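Local coordinates for hydroxyethylphosphonate dioxygenase (Streptomyces albus, PDB 6B9R), which uses non-haem iron and dioxygen to cleave 2-hydroxyethylphosphonate oxidatively into hydroxymethylphosphonate and formate, at the interface of chains A and B. Sequence-based numbering; all coordinates share one arbitrary frame. Chains: chain A/B, Hydroxyethylphosphonate dioxygenase.

The interface of chains A and B. Residues chain A 250-252, 255; chain B 317-319.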
loop_
_atom_site.group_PDB
_atom_site.type_symbol
_atom_site.label_atom_id
_atom_site.label_comp_id
_atom_site.label_asym_id
_atom_site.label_seq_id
_atom_site.Cartn_x
_atom_site.Cartn_y
_atom_site.Cartn_z
ATOM N N LEU A 250 -9.270 9.624 18.728
ATOM C CA LEU A 250 -10.131 9.575 19.908
ATOM C C LEU A 250 -10.262 10.962 20.526
ATOM O O LEU A 250 -10.285 11.127 21.745
ATOM C CB LEU A 250 -9.618 8.557 20.932
ATOM C CG LEU A 250 -10.094 7.133 20.621
ATOM C CD1 LEU A 250 -9.400 6.100 21.490
ATOM C CD2 LEU A 250 -11.599 7.057 20.809
ATOM N N THR A 251 -10.324 11.973 19.670
ATOM C CA THR A 251 -10.549 13.324 20.144
ATOM C C THR A 251 -12.047 13.603 20.083
ATOM O O THR A 251 -12.845 12.762 19.664
ATOM C CB THR A 251 -9.739 14.335 19.332
ATOM O OG1 THR A 251 -9.809 15.621 19.963
ATOM C CG2 THR A 251 -10.289 14.453 17.921
ATOM N N THR A 252 -12.433 14.789 20.532
ATOM C CA THR A 252 -13.824 15.206 20.598
ATOM C C THR A 252 -13.941 16.552 19.899
ATOM O O THR A 252 -12.938 17.213 19.629
ATOM C CB THR A 252 -14.303 15.316 22.050
ATOM O OG1 THR A 252 -13.658 16.434 22.672
ATOM C CG2 THR A 252 -13.945 14.056 22.824
ATOM N N GLU A 255 -12.546 19.289 22.257
ATOM C CA GLU A 255 -11.094 19.213 22.411
ATOM C C GLU A 255 -10.389 19.640 21.126
ATOM O O GLU A 255 -9.436 20.426 21.159
ATOM C CB GLU A 255 -10.676 17.794 22.817
ATOM C CG GLU A 255 -9.168 17.572 22.838
ATOM C CD GLU A 255 -8.459 18.350 23.944
ATOM O OE1 GLU A 255 -9.147 18.889 24.840
ATOM O OE2 GLU A 255 -7.207 18.413 23.923
ATOM N N ARG B 317 -3.612 15.983 27.628
ATOM C CA ARG B 317 -4.602 15.061 28.174
ATOM C C ARG B 317 -5.999 15.629 27.958
ATOM O O ARG B 317 -6.176 16.849 27.930
ATOM C CB ARG B 317 -4.365 14.802 29.683
ATOM C CG ARG B 317 -2.911 14.472 30.050
ATOM C CD ARG B 317 -2.778 14.011 31.498
ATOM N N TRP B 318 -6.992 14.746 27.805
ATOM C CA TRP B 318 -8.381 15.200 27.708
ATOM C C TRP B 318 -9.326 14.085 28.137
ATOM O O TRP B 318 -8.951 12.912 28.196
ATOM C CB TRP B 318 -8.741 15.690 26.294
ATOM C CG TRP B 318 -8.659 14.652 25.210
ATOM C CD1 TRP B 318 -9.696 13.966 24.655
ATOM C CD2 TRP B 318 -7.472 14.194 24.548
ATOM N NE1 TRP B 318 -9.231 13.102 23.685
ATOM C CE2 TRP B 318 -7.868 13.223 23.602
ATOM C CE3 TRP B 318 -6.116 14.515 24.656
ATOM C CZ2 TRP B 318 -6.952 12.563 22.775
ATOM C CZ3 TRP B 318 -5.202 13.853 23.833
ATOM C CH2 TRP B 318 -5.628 12.891 22.907
ATOM N N SER B 319 -10.566 14.475 28.432
ATOM C CA SER B 319 -11.603 13.542 28.855
ATOM C C SER B 319 -12.403 13.054 27.655
ATOM O O SER B 319 -12.564 13.763 26.659
ATOM C CB SER B 319 -12.544 14.193 29.866
ATOM O OG SER B 319 -11.850 14.585 31.038
HETATM O O HOH W 1 -13.071 16.144 25.222
HETATM O O HOH W 2 -5.414 18.572 25.768
#
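The loop A:Leu250–A:Thr252 and the first turn of helix 253-260 of chain A meet strand 317-319 of chain B, with A:Glu255 and A:Leu250 touching B:Trp318. The chain A elements belong to a Cro/C1-type helix-turn-helix domain, here used to contact another protein chain, and the strand belongs to the cupin-type β-structure of the enzyme. The whole interface is two-fold symmetric, so this patch recurs with the chains exchanged; the assembly is plausibly a functional dimer.

B:Trp318 points its indole toward chain A, with CG between its own backbone N and carbonyl carbon (chi1 63°). At the pyrrole edge, NE1 donates a hydrogen bond of 3.0 Å to the backbone carbonyl O of A:Leu250. The bond is fairly straight, 159° at the hydrogen, and its acceptor lies in the indole plane, although the donor is tilted from the carbonyl plane. One ring face receives A:Glu255, whose CG is 3.8 Å from B:Trp318 CG, toward the rim. A bend at chi2 carries the carboxylate over the tryptophan CB and the adjoining rim, turned 11° from parallel to the ring. An alanine in place of B:Trp318 would probably leave the A:Leu250 carbonyl without its indole donor and free the A:Glu255 side chain to turn.

Waters bridge the chains on either side of this pair. Water 2 lies 2.6 Å from A:Glu255 OE2, a carboxylate oxygen. The same water is 2.9 Å from the B:Arg317 backbone O. Water 1 joins the hydroxyl OG1 of A:Thr252, at 2.6 Å, to the B:Ser319 backbone O. That hydroxyl also caps the helix start, accepting a 3.1 Å hydrogen bond from A:Glu255 N and helping to position the residue that covers the indole. The helix N-terminus may favour the negative charge of A:Glu255.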